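Local coordinates for protein aminotransferase (Streptomyces pactum, PDB 4ZM4) that is a class-III aminotransferase-family protein of the pyridoxal-5'-phosphate-dependent aminotransferase clan, at residues 339-350 with 362-371; 401-411 with 435-446. The protein carries 1 engineered substitution. All coordinates share one frame; numbering follows the deposited sequence.

Contact 1: 339-350 with 362-371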
loop_
_atom_site.group_PDB
_atom_site.type_symbol
_atom_site.label_atom_id
_atom_site.label_comp_id
_atom_site.label_asym_id
_atom_site.label_seq_id
_atom_site.Cartn_x
_atom_site.Cartn_y
_atom_site.Cartn_z
ATOM N N GLU B 339 9.562 -11.416 26.357
ATOM C CA GLU B 339 8.606 -11.972 27.310
ATOM C C GLU B 339 8.828 -11.396 28.709
ATOM O O GLU B 339 7.849 -11.026 29.385
ATOM C CB GLU B 339 8.658 -13.512 27.288
ATOM C CG GLU B 339 7.879 -14.217 28.401
ATOM C CD GLU B 339 6.404 -13.872 28.474
ATOM O OE1 GLU B 339 5.794 -13.584 27.422
ATOM O OE2 GLU B 339 5.847 -13.923 29.583
ATOM N N ASP B 340 10.089 -11.286 29.133
ATOM C CA ASP B 340 10.421 -10.656 30.436
ATOM C C ASP B 340 9.993 -9.189 30.473
ATOM O O ASP B 340 9.464 -8.713 31.474
ATOM C CB ASP B 340 11.929 -10.713 30.751
ATOM C CG ASP B 340 12.466 -12.143 30.862
ATOM O OD1 ASP B 340 11.680 -13.094 31.055
ATOM O OD2 ASP B 340 13.701 -12.315 30.741
ATOM N N THR B 341 10.254 -8.470 29.375
ATOM C CA THR B 341 9.804 -7.095 29.232
ATOM C C THR B 341 8.283 -6.962 29.446
ATOM O O THR B 341 7.830 -6.126 30.212
ATOM C CB THR B 341 10.194 -6.520 27.861
ATOM O OG1 THR B 341 11.615 -6.502 27.744
ATOM C CG2 THR B 341 9.674 -5.086 27.710
ATOM N N GLY B 342 7.524 -7.808 28.776
ATOM C CA GLY B 342 6.073 -7.797 28.876
ATOM C C GLY B 342 5.579 -8.177 30.256
ATOM O O GLY B 342 4.644 -7.563 30.778
ATOM N N GLN B 343 6.214 -9.167 30.856
ATOM C CA GLN B 343 5.831 -9.603 32.176
ATOM C C GLN B 343 6.042 -8.464 33.142
ATOM O O GLN B 343 5.190 -8.188 34.003
ATOM C CB GLN B 343 6.646 -10.833 32.611
ATOM C CG GLN B 343 6.179 -11.459 33.926
ATOM C CD GLN B 343 4.863 -12.183 33.790
ATOM O OE1 GLN B 343 3.831 -11.734 34.278
ATOM N NE2 GLN B 343 4.889 -13.326 33.120
ATOM N N TYR B 344 7.201 -7.816 33.045
ATOM C CA TYR B 344 7.498 -6.726 33.958
ATOM C C TYR B 344 6.501 -5.578 33.787
ATOM O O TYR B 344 6.119 -4.945 34.773
ATOM C CB TYR B 344 8.942 -6.245 33.801
ATOM C CG TYR B 344 9.383 -5.303 34.917
ATOM C CD1 TYR B 344 9.410 -5.730 36.247
ATOM C CD2 TYR B 344 9.775 -4.001 34.639
ATOM C CE1 TYR B 344 9.804 -4.883 37.269
ATOM C CE2 TYR B 344 10.191 -3.157 35.641
ATOM C CZ TYR B 344 10.207 -3.602 36.959
ATOM O OH TYR B 344 10.625 -2.756 37.963
ATOM N N MET B 345 6.100 -5.282 32.551
ATOM C CA MET B 345 5.128 -4.202 32.336
ATOM C C MET B 345 3.813 -4.644 32.927
ATOM O O MET B 345 3.180 -3.884 33.646
ATOM C CB MET B 345 4.960 -3.843 30.854
ATOM C CG MET B 345 3.911 -2.744 30.607
ATOM S SD MET B 345 4.431 -1.080 31.140
ATOM C CE MET B 345 5.401 -0.609 29.706
ATOM N N GLU B 346 3.407 -5.878 32.624
ATOM C CA GLU B 346 2.172 -6.410 33.169
ATOM C C GLU B 346 2.156 -6.330 34.700
ATOM O O GLU B 346 1.209 -5.783 35.263
ATOM C CB GLU B 346 1.930 -7.848 32.719
ATOM C CG GLU B 346 0.681 -8.464 33.344
ATOM C CD GLU B 346 0.379 -9.868 32.860
ATOM O OE1 GLU B 346 1.158 -10.452 32.056
ATOM O OE2 GLU B 346 -0.681 -10.382 33.262
ATOM N N ASP B 347 3.197 -6.840 35.370
ATOM C CA ASP B 347 3.227 -6.844 36.844
ATOM C C ASP B 347 3.165 -5.421 37.418
ATOM O O ASP B 347 2.402 -5.137 38.349
ATOM C CB ASP B 347 4.467 -7.581 37.396
ATOM C CG ASP B 347 4.508 -9.078 37.014
ATOM O OD1 ASP B 347 3.446 -9.680 36.702
ATOM O OD2 ASP B 347 5.620 -9.652 37.027
ATOM N N THR B 348 3.940 -4.523 36.825
ATOM C CA THR B 348 4.012 -3.123 37.263
ATOM C C THR B 348 2.684 -2.407 37.152
ATOM O O THR B 348 2.235 -1.766 38.096
ATOM C CB THR B 348 5.033 -2.361 36.411
ATOM O OG1 THR B 348 6.309 -2.993 36.546
ATOM C CG2 THR B 348 5.140 -0.929 36.872
ATOM N N VAL B 349 2.028 -2.557 36.006
ATOM C CA VAL B 349 0.743 -1.908 35.768
ATOM C C VAL B 349 -0.351 -2.488 36.653
ATOM O O VAL B 349 -1.141 -1.732 37.204
ATOM C CB VAL B 349 0.364 -1.968 34.283
ATOM C CG1 VAL B 349 -1.048 -1.495 34.036
ATOM C CG2 VAL B 349 1.350 -1.134 33.474
ATOM N N ARG B 350 -0.365 -3.806 36.855
ATOM C CA ARG B 350 -1.277 -4.425 37.858
ATOM C C ARG B 350 -1.124 -3.843 39.283
ATOM O O ARG B 350 -2.118 -3.531 39.935
ATOM C CB ARG B 350 -1.093 -5.952 37.926
ATOM C CG ARG B 350 -1.915 -6.715 36.905
ATOM C CD ARG B 350 -1.947 -8.233 37.140
ATOM N NE ARG B 350 -2.139 -8.937 35.870
ATOM C CZ ARG B 350 -3.289 -9.004 35.190
ATOM N NH1 ARG B 350 -4.405 -8.459 35.670
ATOM N NH2 ARG B 350 -3.332 -9.629 34.018
ATOM N N ILE B 362 -6.312 -6.718 31.871
ATOM C CA ILE B 362 -5.030 -6.719 31.142
ATOM C C ILE B 362 -4.839 -8.078 30.490
ATOM O O ILE B 362 -4.869 -9.092 31.184
ATOM C CB ILE B 362 -3.839 -6.473 32.094
ATOM C CG1 ILE B 362 -3.938 -5.096 32.741
ATOM C CG2 ILE B 362 -2.512 -6.588 31.342
ATOM C CD1 ILE B 362 -2.874 -4.815 33.799
ATOM N N ASN B 363 -4.752 -8.113 29.168
ATOM C CA ASN B 363 -4.402 -9.337 28.448
ATOM C C ASN B 363 -3.025 -9.147 27.810
ATOM O O ASN B 363 -2.715 -8.075 27.348
ATOM C CB ASN B 363 -5.417 -9.680 27.346
ATOM C CG ASN B 363 -6.764 -10.176 27.881
ATOM O OD1 ASN B 363 -7.821 -9.801 27.349
ATOM N ND2 ASN B 363 -6.741 -11.065 28.863
ATOM N N ARG B 364 -2.215 -10.187 27.800
ATOM C CA ARG B 364 -0.918 -10.081 27.217
ATOM C C ARG B 364 -0.493 -11.347 26.464
ATOM O O ARG B 364 -0.739 -12.462 26.903
ATOM C CB ARG B 364 0.107 -9.751 28.302
ATOM C CG ARG B 364 1.501 -9.424 27.750
ATOM C CD ARG B 364 2.457 -8.972 28.853
ATOM N NE ARG B 364 2.754 -10.049 29.797
ATOM C CZ ARG B 364 3.601 -11.053 29.571
ATOM N NH1 ARG B 364 4.252 -11.153 28.421
ATOM N NH2 ARG B 364 3.800 -11.972 30.520
ATOM N N VAL B 365 0.136 -11.162 25.309
ATOM C CA VAL B 365 0.796 -12.235 24.613
ATOM C C VAL B 365 2.133 -11.640 24.160
ATOM O O VAL B 365 2.198 -10.900 23.144
ATOM C CB VAL B 365 -0.022 -12.764 23.408
ATOM C CG1 VAL B 365 0.692 -13.937 22.768
ATOM C CG2 VAL B 365 -1.426 -13.184 23.821
ATOM N N GLY B 366 3.174 -11.928 24.953
ATOM C CA GLY B 366 4.481 -11.407 24.746
ATOM C C GLY B 366 4.462 -9.915 24.977
ATOM O O GLY B 366 4.062 -9.452 26.034
ATOM N N THR B 367 4.870 -9.160 23.958
ATOM C CA THR B 367 4.914 -7.712 24.030
ATOM C C THR B 367 3.647 -7.058 23.467
ATOM O O THR B 367 3.581 -5.835 23.313
ATOM C CB THR B 367 6.161 -7.196 23.275
ATOM O OG1 THR B 367 6.298 -7.863 22.010
ATOM C CG2 THR B 367 7.391 -7.453 24.099
ATOM N N LEU B 368 2.666 -7.878 23.115
ATOM C CA LEU B 368 1.350 -7.411 22.657
ATOM C C LEU B 368 0.507 -7.409 23.922
ATOM O O LEU B 368 0.517 -8.388 24.682
ATOM C CB LEU B 368 0.793 -8.404 21.681
ATOM C CG LEU B 368 0.247 -8.046 20.328
ATOM C CD1 LEU B 368 1.118 -7.072 19.576
ATOM C CD2 LEU B 368 0.121 -9.332 19.555
ATOM N N MET B 369 -0.142 -6.293 24.210
ATOM C CA MET B 369 -0.716 -6.066 25.531
ATOM C C MET B 369 -1.927 -5.103 25.474
ATOM O O MET B 369 -1.807 -4.007 24.908
ATOM C CB MET B 369 0.385 -5.481 26.416
ATOM C CG MET B 369 0.066 -5.392 27.876
ATOM S SD MET B 369 1.580 -4.957 28.768
ATOM C CE MET B 369 0.810 -4.726 30.378
ATOM N N SER B 370 -3.048 -5.496 26.090
ATOM C CA SER B 370 -4.228 -4.590 26.280
ATOM C C SER B 370 -4.388 -4.252 27.768
ATOM O O SER B 370 -4.222 -5.115 28.635
ATOM C CB SER B 370 -5.590 -4.987 25.635
ATOM O OG SER B 370 -6.149 -6.175 26.137
ATOM N N VAL B 371 -4.696 -2.987 28.021
ATOM C CA VAL B 371 -4.910 -2.444 29.359
ATOM C C VAL B 371 -6.166 -1.586 29.335
ATOM O O VAL B 371 -6.188 -0.539 28.703
ATOM C CB VAL B 371 -3.724 -1.560 29.838
ATOM C CG1 VAL B 371 -4.031 -0.931 31.194
ATOM C CG2 VAL B 371 -2.446 -2.368 29.927
HETATM O O HOH W 1 -7.159 -9.011 34.093
#
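Arg364 extends from its strand toward helix 339-350 and lays its guanidinium across the Gly342-Gln343 backbone, with Gln343 N 3.5 Å above the group's centre. The chain is extended as far as CD, which lies 3.2 Å from Gly342 O; the bend at chi3 (66°) then turns the guanidinium over the backbone and toward Glu339. Gly342, with no side chain, lets Gly366 O and Arg364 NH1 come in where a CB would stand, and here the helix and the type II' turn of the beta hairpin come together, Gly342 CA lying 3.9 Å from Gly366 O.

The apolar part is equally close. The extended Met369 carries its CE to 3.5 Å from Glu346 CA and crosses Met345 at about a right angle. Farther along, Val349 CG1 touches Ile362 CD1 and meets Val371 tip to tip, while Trp421 of the adjoining strand packs against Met345, Val349 and Val371.

The flank toward solvent is looser and polar. Arg350, an exposed residue, slides past Ile362 with a weak bond from NH2 to Ile362 O, and a water links its NH1 to Ile362 N, the latter link also weak.

Along this same flank runs a salt-bridge network. Arg364 grips Glu339 end-on, NH1 to OE1 and NH2 to OE2, both 3.0 Å, with the two planes 41° apart. Its NE donates to the anti side of Glu346 OE1 at 2.8 Å, and NH1 also holds Gly366 O. Glu346 OE2 in turn takes Arg350 NH2. Bonds on several edges fix the rotation of the Arg364 guanidinium, and the alternating charges probably keep all four groups ionised.

Contact 2: 401-411 with 435-446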
loop_
_atom_site.group_PDB
_atom_site.type_symbol
_atom_site.label_atom_id
_atom_site.label_comp_id
_atom_site.label_asym_id
_atom_site.label_seq_id
_atom_site.Cartn_x
_atom_site.Cartn_y
_atom_site.Cartn_z
ATOM N N ARG B 401 -10.181 9.477 29.478
ATOM C CA ARG B 401 -9.788 10.547 30.391
ATOM C C ARG B 401 -8.430 10.218 30.960
ATOM O O ARG B 401 -7.520 11.057 30.948
ATOM C CB ARG B 401 -10.845 10.700 31.485
ATOM C CG ARG B 401 -10.809 11.997 32.273
ATOM C CD ARG B 401 -12.204 12.483 32.602
ATOM N NE ARG B 401 -13.108 11.580 33.277
ATOM C CZ ARG B 401 -13.055 11.231 34.550
ATOM N NH1 ARG B 401 -12.033 11.602 35.325
ATOM N NH2 ARG B 401 -14.002 10.465 35.038
ATOM N N LEU B 402 -8.238 8.953 31.328
ATOM C CA LEU B 402 -6.915 8.459 31.757
ATOM C C LEU B 402 -5.802 8.689 30.733
ATOM O O LEU B 402 -4.682 9.036 31.115
ATOM C CB LEU B 402 -6.977 6.973 32.102
ATOM C CG LEU B 402 -5.724 6.368 32.716
ATOM C CD1 LEU B 402 -5.498 6.942 34.110
ATOM C CD2 LEU B 402 -5.824 4.850 32.767
ATOM N N GLN B 403 -6.071 8.515 29.445
ATOM C CA GLN B 403 -4.974 8.659 28.487
ATOM C C GLN B 403 -4.576 10.118 28.238
ATOM O O GLN B 403 -3.401 10.383 28.033
ATOM C CB GLN B 403 -5.177 7.850 27.166
ATOM C CG GLN B 403 -5.673 8.578 25.937
ATOM C CD GLN B 403 -4.753 9.615 25.322
ATOM O OE1 GLN B 403 -5.185 10.720 25.115
ATOM N NE2 GLN B 403 -3.558 9.246 24.945
ATOM N N THR B 404 -5.528 11.057 28.270
ATOM C CA THR B 404 -5.183 12.515 28.278
ATOM C C THR B 404 -4.251 12.830 29.439
ATOM O O THR B 404 -3.263 13.551 29.280
ATOM C CB THR B 404 -6.447 13.404 28.380
ATOM O OG1 THR B 404 -7.236 13.268 27.196
ATOM C CG2 THR B 404 -6.106 14.865 28.570
ATOM N N LEU B 405 -4.562 12.280 30.616
ATOM C CA LEU B 405 -3.780 12.564 31.819
ATOM C C LEU B 405 -2.399 11.961 31.702
ATOM O O LEU B 405 -1.403 12.598 32.052
ATOM C CB LEU B 405 -4.508 12.047 33.068
ATOM C CG LEU B 405 -5.740 12.875 33.501
ATOM C CD1 LEU B 405 -6.670 12.072 34.402
ATOM C CD2 LEU B 405 -5.299 14.173 34.172
ATOM N N ALA B 406 -2.344 10.724 31.215
ATOM C CA ALA B 406 -1.068 10.021 31.007
ATOM C C ALA B 406 -0.210 10.745 29.995
ATOM O O ALA B 406 0.975 10.925 30.208
ATOM C CB ALA B 406 -1.321 8.579 30.554
ATOM N N GLN B 407 -0.832 11.203 28.912
ATOM C CA GLN B 407 -0.119 11.924 27.861
ATOM C C GLN B 407 0.543 13.170 28.410
ATOM O O GLN B 407 1.706 13.434 28.101
ATOM C CB GLN B 407 -1.043 12.285 26.714
ATOM C CG GLN B 407 -0.331 12.844 25.486
ATOM C CD GLN B 407 -1.262 13.049 24.295
ATOM O OE1 GLN B 407 -1.982 12.126 23.878
ATOM N NE2 GLN B 407 -1.254 14.258 23.733
ATOM N N LYS B 408 -0.177 13.911 29.256
ATOM C CA LYS B 408 0.400 15.042 29.958
ATOM C C LYS B 408 1.532 14.659 30.871
ATOM O O LYS B 408 2.480 15.430 31.018
ATOM C CB LYS B 408 -0.637 15.770 30.798
ATOM C CG LYS B 408 -1.625 16.552 29.987
ATOM C CD LYS B 408 -2.710 17.040 30.915
ATOM C CE LYS B 408 -3.576 18.084 30.246
ATOM N NZ LYS B 408 -4.057 19.003 31.310
ATOM N N GLU B 409 1.433 13.504 31.528
ATOM C CA GLU B 409 2.546 12.998 32.336
ATOM C C GLU B 409 3.713 12.464 31.497
ATOM O O GLU B 409 4.715 12.039 32.046
ATOM C CB GLU B 409 2.062 11.907 33.297
ATOM C CG GLU B 409 1.037 12.361 34.327
ATOM C CD GLU B 409 1.555 13.445 35.263
ATOM O OE1 GLU B 409 2.775 13.558 35.472
ATOM O OE2 GLU B 409 0.716 14.155 35.855
ATOM N N GLY B 410 3.583 12.455 30.172
ATOM C CA GLY B 410 4.664 12.022 29.280
ATOM C C GLY B 410 4.638 10.567 28.879
ATOM O O GLY B 410 5.676 9.980 28.593
ATOM N N VAL B 411 3.445 9.971 28.847
ATOM C CA VAL B 411 3.261 8.584 28.386
ATOM C C VAL B 411 2.090 8.571 27.396
ATOM O O VAL B 411 0.986 8.979 27.749
ATOM C CB VAL B 411 2.973 7.642 29.568
ATOM C CG1 VAL B 411 2.625 6.221 29.095
ATOM C CG2 VAL B 411 4.164 7.604 30.513
ATOM N N VAL B 435 7.044 4.677 33.541
ATOM C CA VAL B 435 5.660 4.543 33.095
ATOM C C VAL B 435 4.740 4.362 34.306
ATOM O O VAL B 435 3.687 4.991 34.399
ATOM C CB VAL B 435 5.498 3.396 32.091
ATOM C CG1 VAL B 435 4.031 3.039 31.897
ATOM C CG2 VAL B 435 6.165 3.772 30.762
ATOM N N ALA B 436 5.178 3.512 35.233
ATOM C CA ALA B 436 4.451 3.267 36.481
ATOM C C ALA B 436 4.118 4.570 37.223
ATOM O O ALA B 436 2.971 4.824 37.553
ATOM C CB ALA B 436 5.277 2.354 37.379
ATOM N N GLY B 437 5.149 5.373 37.470
ATOM C CA GLY B 437 4.995 6.658 38.090
ATOM C C GLY B 437 3.995 7.514 37.356
ATOM O O GLY B 437 3.091 8.096 37.976
ATOM N N ALA B 438 4.125 7.577 36.022
ATOM C CA ALA B 438 3.229 8.399 35.205
ATOM C C ALA B 438 1.778 7.907 35.305
ATOM O O ALA B 438 0.869 8.715 35.343
ATOM C CB ALA B 438 3.714 8.448 33.768
ATOM N N LEU B 439 1.564 6.592 35.337
ATOM C CA LEU B 439 0.212 6.034 35.414
ATOM C C LEU B 439 -0.399 6.243 36.785
ATOM O O LEU B 439 -1.605 6.489 36.898
ATOM C CB LEU B 439 0.187 4.539 35.023
ATOM C CG LEU B 439 0.400 4.274 33.520
ATOM C CD1 LEU B 439 0.666 2.793 33.247
ATOM C CD2 LEU B 439 -0.795 4.743 32.700
ATOM N N GLN B 440 0.422 6.089 37.818
ATOM C CA GLN B 440 0.035 6.377 39.216
ATOM C C GLN B 440 -0.477 7.835 39.346
ATOM O O GLN B 440 -1.589 8.081 39.805
ATOM C CB GLN B 440 1.235 6.118 40.139
ATOM C CG GLN B 440 1.481 7.100 41.271
ATOM C CD GLN B 440 0.628 6.812 42.471
ATOM O OE1 GLN B 440 0.375 5.654 42.791
ATOM N NE2 GLN B 440 0.188 7.861 43.162
ATOM N N ARG B 441 0.336 8.779 38.882
ATOM C CA ARG B 441 -0.022 10.193 38.928
ATOM C C ARG B 441 -1.309 10.481 38.140
ATOM O O ARG B 441 -2.170 11.223 38.606
ATOM C CB ARG B 441 1.153 11.052 38.429
ATOM C CG ARG B 441 1.973 11.669 39.563
ATOM C CD ARG B 441 3.481 11.738 39.339
ATOM N NE ARG B 441 3.842 11.915 37.937
ATOM C CZ ARG B 441 4.874 11.316 37.333
ATOM N NH1 ARG B 441 5.680 10.487 38.000
ATOM N NH2 ARG B 441 5.101 11.540 36.039
ATOM N N SER B 442 -1.473 9.838 36.987
ATOM C CA SER B 442 -2.656 10.044 36.169
ATOM C C SER B 442 -3.917 9.484 36.835
ATOM O O SER B 442 -4.999 10.071 36.728
ATOM C CB SER B 442 -2.458 9.420 34.779
ATOM O OG SER B 442 -1.257 9.899 34.192
ATOM N N LEU B 443 -3.803 8.346 37.508
ATOM C CA LEU B 443 -4.983 7.751 38.153
ATOM C C LEU B 443 -5.455 8.627 39.301
ATOM O O LEU B 443 -6.643 8.743 39.539
ATOM C CB LEU B 443 -4.714 6.317 38.648
ATOM C CG LEU B 443 -4.586 5.211 37.611
ATOM C CD1 LEU B 443 -4.005 3.962 38.257
ATOM C CD2 LEU B 443 -5.909 4.897 36.925
ATOM N N VAL B 444 -4.517 9.236 40.014
ATOM C CA VAL B 444 -4.862 10.085 41.155
ATOM C C VAL B 444 -5.671 11.301 40.676
ATOM O O VAL B 444 -6.546 11.782 41.400
ATOM C CB VAL B 444 -3.607 10.456 41.994
ATOM C CG1 VAL B 444 -3.956 11.403 43.133
ATOM C CG2 VAL B 444 -2.955 9.200 42.569
ATOM N N GLY B 445 -5.424 11.753 39.441
ATOM C CA GLY B 445 -6.198 12.845 38.832
ATOM C C GLY B 445 -7.551 12.445 38.234
ATOM O O GLY B 445 -8.285 13.281 37.705
ATOM N N LEU B 446 -7.873 11.159 38.290
ATOM C CA LEU B 446 -9.068 10.627 37.632
ATOM C C LEU B 446 -10.310 10.890 38.475
ATOM O O LEU B 446 -11.409 10.873 37.954
ATOM C CB LEU B 446 -8.894 9.124 37.370
ATOM C CG LEU B 446 -9.680 8.441 36.248
ATOM C CD1 LEU B 446 -9.367 9.029 34.884
ATOM C CD2 LEU B 446 -9.392 6.954 36.228
HETATM O O HOH W 2 -9.810 13.920 35.683
#
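Leu402 overlaps Leu443, its CD1 resting 3.5 Å from Leu443 CD2 as the two side chains cross at a slant. Beside them Leu446 CD1 fits against the Leu402 backbone and the tip of Leu405. At the middle of the crossing Ser442 presents its small side chain to helix 401-408: CB packs on Leu405 CB, and OG lies 3.2 Å from Ala406 CA. This hydroxyl is turned back on its own helix, donating to Ala438 O at 2.7 Å, and so a polar group is satisfied within a close helix pair. The axes approach to 8.6 Å at an angle of 128°. Helix 401-408 ends in a Schellman motif at Gly410, which leads the chain into Val411, the start of the short strand 411-412; there Val411 CG2 presses on Ala438 CB at 3.4 Å. Toward solvent, Arg441 clasps Glu409 side-on, NE and NH2 both 3.1 Å from OE1 and approaching from the same face of the carboxylate, whose plane stands 70° from the guanidinium. With Glu409 CG anti to the carbonyl carbon (chi1 -63°), CG comes close to Ser442 OG, and the bend at chi2 turns the carboxylate toward Arg441. Near the chain end Arg401 NH1 donates to Leu446 O at 2.8 Å, and a water bridges the same nitrogen to Gly445 O.

Overall arrangement
Contact 1 and contact 2, their centres 18 Å apart, meet where helix 334-355 packs on helix 429-444: Thr348 CG2 lies 3.3 Å from Ala436 CB and Val349 CG2 4.0 Å from Leu439 CD1. Helix 334-355 borders both the hairpin and helix 429-444, and its Phe353 reaches Leu402 of helix 396-408 as well as Leu443, so the three helices meet together, a worked example of one helix serving two interfaces. Contact 1 is the more central, about 16 Å from the centre of the chain against 25 Å for contact 2. The side chain of Met369 lies about 13 Å from the bound P3B, so Met369 is well away from direct contact with the ligand.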